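Local coordinates for protein putative cyclohexadienyl dehydrogenase and ADH prephenate dehydrogenase (Rhizobium meliloti, PDB 4WJI) that probably catalyses the oxidative decarboxylation of prephenate to 4-hydroxyphenylpyruvate, a step of tyrosine biosynthesis, and binds NADP and tyrosine, at residues 115-120 with 155-160; 145-150 with 163-168. All coordinates share one frame; numbering follows the deposited sequence.

Contact 1 (115-120 with 155-160); sequences DVHFVP and EEAVAR
His-117 and Val-119 reach from one face of their strand onto the same methyl group, that of Ala-157 on the first turn of the helix opposite. The methyl lies closest to the base of the histidine: CB of His-117 is 3.6 Å from CB of Ala-157. The ring follows obliquely, with CG of His-117 3.7 Å from that same carbon and CD2 only slightly farther. What places the ring there is the first torsion of His-117 (chi1 -49°), which sets CG opposite the carbonyl carbon and beside the backbone N. CG and CD2 lean on the methyl, while the two nitrogens and CE1 lie farther off. Val-119, two residues on and on the same face of the strand, meets the helix with both of its branches. CG2 meets Ala-157 CB at 4.2 Å, and CG1 extends alongside Val-158, 4.3 Å from CG2 of that residue. Phe-118, between them, points to the opposite face of the sheet, where its ring packs on Ile-105 and Met-108 of helix 102-108. The alternation is that of any beta strand; in this Rossmann-type nucleotide-binding domain each face of the mostly parallel sheet is covered by helices, helix 155-167 on the one used here, and Ala-157 also touches Ile-93 of the neighbouring strand 93-96. Alanine suits the helix position because its short methyl takes both His-117 CB and Val-119 CG2 without a longer side chain between them. A beta-branched valine suits the strand position, filling the space between strand and helix with two methyls at once. No hydrogen bond crosses between 115-120 and 155-160; the polar link at the helix start is local, Asp-154 OD1 accepting from the backbone N of Ala-157.

Contact 2 (145-150 with 163-168); sequences CILTPP and LFWETL
The sulfur of Cys-145 sits almost exactly on the normal of the Trp-165 indole's five-membered ring, 2° off it, with SG 3.6 Å from the centroid of that ring. This is a sulfur-aromatic contact over the face: SG is nearly equidistant from CG, CD1, CD2 and CE2 of Trp-165, at about 3.8 Å each, so no one ring atom is singled out. The thiol reaches the ring because chi1 of Cys-145 (180°) turns SG anti to the backbone N. Cysteine fits here, being small enough to let the broad indole lie over the strand while offering a polarisable atom to its pi face. Leu-147, two residues on along the same strand, adds CD2 obliquely, 4.3 Å from CD1 of Trp-165. Strand 144-147, helix 155-167 and strand 171-174 form a beta-alpha-beta unit, and Trp-165 fastens the helix to both strands, since it also touches Val-172. Phe-164 CD2 stands 4.2 Å above the opposite face of the Trp-165 indole, offset toward the rim. Phe-140 packs edge-to-face with the indole. Were Trp-165 replaced by an alanine, the Cys-145 sulfur and the Leu-147 methyl would probably both lose the ring they pack on, and a gap would open between strand and helix. The side chain of Ile-15, an NADP-binding residue, lies about 5 Å from that of Trp-165.

How the contacts relate
Both contacts are buried, and both fix helix 155-167 to neighbouring strands of one sheet: contact 1 uses its first turns, contact 2 its last. Contact 1 lies farther out and away from the annotated sites: its centre is about 20 Å from the centre of the chain, that of contact 2 about 13 Å. Contact 2 approaches the cofactor. The chemistry also differs: small aliphatic groups and a partly exposed histidine in contact 1, a large aromatic plate with a thiol and a leucine methyl on it in contact 2. Their strands, 117-123 and 144-147, run antiparallel side by side and are joined directly, Pro-120 O lying 3.0 Å from Thr-148 N in a probable hydrogen bond.

Contact 1 (115-120 with 155-160)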
loop_
_atom_site.group_PDB
_atom_site.type_symbol
_atom_site.label_atom_id
_atom_site.label_comp_id
_atom_site.label_asym_id
_atom_site.label_seq_id
_atom_site.Cartn_x
_atom_site.Cartn_y
_atom_site.Cartn_z
ATOM N N ASP A 115 20.172 34.878 -17.857
ATOM C CA ASP A 115 21.138 35.053 -16.761
ATOM C C ASP A 115 20.846 34.276 -15.497
ATOM O O ASP A 115 21.578 34.407 -14.510
ATOM C CB ASP A 115 21.375 36.537 -16.421
ATOM C CG ASP A 115 20.099 37.284 -15.918
ATOM O OD1 ASP A 115 18.985 36.786 -16.109
ATOM O OD2 ASP A 115 20.208 38.392 -15.331
ATOM N N VAL A 116 19.779 33.488 -15.489
ATOM C CA VAL A 116 19.524 32.639 -14.318
ATOM C C VAL A 116 19.723 31.186 -14.677
ATOM O O VAL A 116 19.694 30.818 -15.857
ATOM C CB VAL A 116 18.150 32.848 -13.712
ATOM C CG1 VAL A 116 17.902 34.308 -13.374
ATOM C CG2 VAL A 116 17.037 32.276 -14.514
ATOM N N HIS A 117 19.990 30.372 -13.660
ATOM C CA HIS A 117 20.231 28.944 -13.859
ATOM C C HIS A 117 19.014 28.112 -13.444
ATOM O O HIS A 117 18.622 28.078 -12.281
ATOM C CB HIS A 117 21.423 28.473 -13.023
ATOM C CG HIS A 117 22.632 29.333 -13.158
ATOM N ND1 HIS A 117 23.274 29.499 -14.359
ATOM C CD2 HIS A 117 23.290 30.102 -12.259
ATOM C CE1 HIS A 117 24.301 30.319 -14.189
ATOM N NE2 HIS A 117 24.338 30.695 -12.920
ATOM N N PHE A 118 18.463 27.370 -14.369
ATOM C CA PHE A 118 17.237 26.584 -14.129
ATOM C C PHE A 118 17.632 25.129 -13.981
ATOM O O PHE A 118 18.053 24.504 -14.983
ATOM C CB PHE A 118 16.294 26.786 -15.339
ATOM C CG PHE A 118 14.989 26.071 -15.249
ATOM C CD1 PHE A 118 14.318 25.910 -14.033
ATOM C CD2 PHE A 118 14.391 25.597 -16.392
ATOM C CE1 PHE A 118 13.081 25.256 -13.961
ATOM C CE2 PHE A 118 13.150 24.974 -16.341
ATOM C CZ PHE A 118 12.499 24.789 -15.116
ATOM N N VAL A 119 17.483 24.583 -12.774
ATOM C CA VAL A 119 17.878 23.199 -12.477
ATOM C C VAL A 119 16.701 22.475 -11.864
ATOM O O VAL A 119 16.499 22.552 -10.665
ATOM C CB VAL A 119 19.070 23.113 -11.500
ATOM C CG1 VAL A 119 19.538 21.657 -11.417
ATOM C CG2 VAL A 119 20.200 24.041 -11.957
ATOM N N PRO A 120 15.886 21.840 -12.684
ATOM C CA PRO A 120 14.680 21.170 -12.200
ATOM C C PRO A 120 15.010 19.980 -11.304
ATOM O O PRO A 120 15.969 19.320 -11.532
ATOM C CB PRO A 120 13.995 20.699 -13.487
ATOM C CG PRO A 120 14.570 21.525 -14.573
ATOM C CD PRO A 120 15.998 21.761 -14.150
ATOM N N GLU A 155 27.310 24.032 -14.812
ATOM C CA GLU A 155 27.621 22.829 -14.031
ATOM C C GLU A 155 27.855 23.169 -12.581
ATOM O O GLU A 155 27.645 22.317 -11.697
ATOM C CB GLU A 155 28.783 21.988 -14.645
ATOM C CG GLU A 155 28.405 21.268 -15.956
ATOM C CD GLU A 155 27.360 20.141 -15.844
ATOM O OE1 GLU A 155 27.281 19.449 -14.797
ATOM O OE2 GLU A 155 26.622 19.917 -16.842
ATOM N N GLU A 156 28.232 24.416 -12.299
ATOM C CA GLU A 156 28.397 24.824 -10.912
ATOM C C GLU A 156 27.032 24.955 -10.231
ATOM O O GLU A 156 26.899 24.551 -9.077
ATOM C CB GLU A 156 29.211 26.101 -10.776
ATOM C CG GLU A 156 29.784 26.307 -9.368
ATOM C CD GLU A 156 29.118 27.407 -8.589
ATOM O OE1 GLU A 156 28.294 28.140 -9.178
ATOM O OE2 GLU A 156 29.437 27.547 -7.385
ATOM N N ALA A 157 26.043 25.474 -10.934
ATOM C CA ALA A 157 24.677 25.535 -10.414
ATOM C C ALA A 157 24.151 24.112 -10.091
ATOM O O ALA A 157 23.582 23.871 -9.020
ATOM C CB ALA A 157 23.760 26.281 -11.397
ATOM N N VAL A 158 24.388 23.169 -10.998
ATOM C CA VAL A 158 23.939 21.794 -10.786
ATOM C C VAL A 158 24.650 21.232 -9.533
ATOM O O VAL A 158 24.032 20.631 -8.698
ATOM C CB VAL A 158 24.165 20.896 -12.032
ATOM C CG1 VAL A 158 23.694 19.519 -11.751
ATOM C CG2 VAL A 158 23.435 21.450 -13.241
ATOM N N ALA A 159 25.956 21.423 -9.422
ATOM C CA ALA A 159 26.710 20.963 -8.264
ATOM C C ALA A 159 26.211 21.562 -6.963
ATOM O O ALA A 159 26.166 20.870 -5.951
ATOM C CB ALA A 159 28.194 21.284 -8.437
ATOM N N ARG A 160 25.845 22.840 -6.958
ATOM C CA ARG A 160 25.315 23.430 -5.725
ATOM C C ARG A 160 23.972 22.819 -5.311
ATOM O O ARG A 160 23.709 22.629 -4.118
ATOM C CB ARG A 160 25.174 24.943 -5.830
ATOM C CG ARG A 160 26.505 25.683 -5.914
ATOM C CD ARG A 160 26.293 27.180 -6.014
ATOM N NE ARG A 160 25.953 27.774 -4.712
ATOM C CZ ARG A 160 25.632 29.065 -4.545
ATOM N NH1 ARG A 160 25.488 29.843 -5.612
ATOM N NH2 ARG A 160 25.403 29.565 -3.327
#

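Contact 2 (145-150 with 163-168)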
loop_
_atom_site.group_PDB
_atom_site.type_symbol
_atom_site.label_atom_id
_atom_site.label_comp_id
_atom_site.label_asym_id
_atom_site.label_seq_id
_atom_site.Cartn_x
_atom_site.Cartn_y
_atom_site.Cartn_z
ATOM N N CYS A 145 16.742 11.861 -4.870
ATOM C CA CYS A 145 16.259 13.069 -5.551
ATOM C C CYS A 145 16.827 13.046 -6.967
ATOM O O CYS A 145 17.998 12.689 -7.168
ATOM C CB CYS A 145 16.686 14.320 -4.810
ATOM S SG CYS A 145 16.103 15.800 -5.656
ATOM N N ILE A 146 15.974 13.351 -7.940
ATOM C CA ILE A 146 16.370 13.340 -9.342
ATOM C C ILE A 146 16.425 14.774 -9.851
ATOM O O ILE A 146 15.452 15.525 -9.754
ATOM C CB ILE A 146 15.392 12.501 -10.216
ATOM C CG1 ILE A 146 15.305 11.038 -9.738
ATOM C CG2 ILE A 146 15.771 12.577 -11.680
ATOM C CD1 ILE A 146 14.165 10.255 -10.342
ATOM N N LEU A 147 17.569 15.142 -10.395
ATOM C CA LEU A 147 17.720 16.409 -11.126
ATOM C C LEU A 147 17.672 16.187 -12.613
ATOM O O LEU A 147 18.183 15.178 -13.107
ATOM C CB LEU A 147 19.031 17.087 -10.747
ATOM C CG LEU A 147 19.318 17.345 -9.272
ATOM C CD1 LEU A 147 20.672 18.038 -9.055
ATOM C CD2 LEU A 147 18.174 18.120 -8.641
ATOM N N THR A 148 17.069 17.135 -13.341
ATOM C CA THR A 148 16.938 16.957 -14.804
ATOM C C THR A 148 17.408 18.262 -15.536
ATOM O O THR A 148 16.619 18.939 -16.194
ATOM C CB THR A 148 15.507 16.520 -15.236
ATOM O OG1 THR A 148 14.576 17.584 -14.999
ATOM C CG2 THR A 148 15.044 15.331 -14.490
ATOM N N PRO A 149 18.705 18.648 -15.373
ATOM C CA PRO A 149 19.168 19.889 -16.023
ATOM C C PRO A 149 19.136 19.796 -17.540
ATOM O O PRO A 149 19.630 18.836 -18.093
ATOM C CB PRO A 149 20.615 20.025 -15.563
ATOM C CG PRO A 149 20.977 18.771 -14.909
ATOM C CD PRO A 149 19.791 17.916 -14.703
ATOM N N PRO A 150 18.564 20.801 -18.203
ATOM C CA PRO A 150 18.648 20.821 -19.665
ATOM C C PRO A 150 20.120 20.924 -20.134
ATOM O O PRO A 150 20.995 21.346 -19.426
ATOM C CB PRO A 150 17.815 22.052 -20.039
ATOM C CG PRO A 150 16.846 22.222 -18.917
ATOM C CD PRO A 150 17.588 21.780 -17.683
ATOM N N LEU A 163 24.659 19.380 -3.904
ATOM C CA LEU A 163 25.159 19.463 -2.542
ATOM C C LEU A 163 23.986 19.766 -1.586
ATOM O O LEU A 163 23.913 19.217 -0.492
ATOM C CB LEU A 163 26.262 20.503 -2.417
ATOM C CG LEU A 163 26.678 20.857 -0.998
ATOM C CD1 LEU A 163 27.236 19.656 -0.249
ATOM C CD2 LEU A 163 27.707 21.961 -0.990
ATOM N N PHE A 164 23.082 20.633 -2.005
ATOM C CA PHE A 164 21.939 21.010 -1.173
ATOM C C PHE A 164 21.078 19.776 -0.803
ATOM O O PHE A 164 20.825 19.474 0.377
ATOM C CB PHE A 164 21.122 22.049 -1.913
ATOM C CG PHE A 164 19.866 22.504 -1.156
ATOM C CD1 PHE A 164 19.962 23.382 -0.086
ATOM C CD2 PHE A 164 18.641 22.007 -1.488
ATOM C CE1 PHE A 164 18.835 23.847 0.594
ATOM C CE2 PHE A 164 17.498 22.425 -0.779
ATOM C CZ PHE A 164 17.602 23.348 0.246
ATOM N N TRP A 165 20.755 18.990 -1.823
ATOM C CA TRP A 165 19.946 17.776 -1.592
ATOM C C TRP A 165 20.668 16.723 -0.801
ATOM O O TRP A 165 20.069 16.033 0.054
ATOM C CB TRP A 165 19.365 17.232 -2.876
ATOM C CG TRP A 165 18.182 18.013 -3.349
ATOM C CD1 TRP A 165 18.110 18.838 -4.415
ATOM C CD2 TRP A 165 16.888 18.080 -2.703
ATOM N NE1 TRP A 165 16.843 19.439 -4.465
ATOM C CE2 TRP A 165 16.081 18.936 -3.445
ATOM C CE3 TRP A 165 16.322 17.425 -1.591
ATOM C CZ2 TRP A 165 14.741 19.234 -3.052
ATOM C CZ3 TRP A 165 15.024 17.696 -1.254
ATOM C CH2 TRP A 165 14.252 18.572 -1.972
ATOM N N GLU A 166 21.974 16.582 -1.039
ATOM C CA GLU A 166 22.770 15.678 -0.230
ATOM C C GLU A 166 22.773 16.088 1.229
ATOM O O GLU A 166 22.719 15.236 2.127
ATOM C CB GLU A 166 24.195 15.521 -0.812
ATOM C CG GLU A 166 24.226 14.720 -2.099
ATOM C CD GLU A 166 25.600 14.656 -2.768
ATOM O OE1 GLU A 166 26.522 15.424 -2.355
ATOM O OE2 GLU A 166 25.755 13.875 -3.747
ATOM N N THR A 167 22.793 17.379 1.487
ATOM C CA THR A 167 22.808 17.906 2.854
ATOM C C THR A 167 21.483 17.651 3.550
ATOM O O THR A 167 21.442 17.438 4.763
ATOM C CB THR A 167 23.217 19.369 2.876
ATOM O OG1 THR A 167 24.454 19.512 2.159
ATOM C CG2 THR A 167 23.347 19.851 4.310
ATOM N N LEU A 168 20.407 17.639 2.761
ATOM C CA LEU A 168 19.079 17.251 3.286
ATOM C C LEU A 168 18.940 15.739 3.497
ATOM O O LEU A 168 17.922 15.285 4.039
ATOM C CB LEU A 168 17.992 17.816 2.364
ATOM C CG LEU A 168 17.395 19.166 2.677
ATOM C CD1 LEU A 168 18.403 20.236 2.989
ATOM C CD2 LEU A 168 16.423 19.662 1.611
#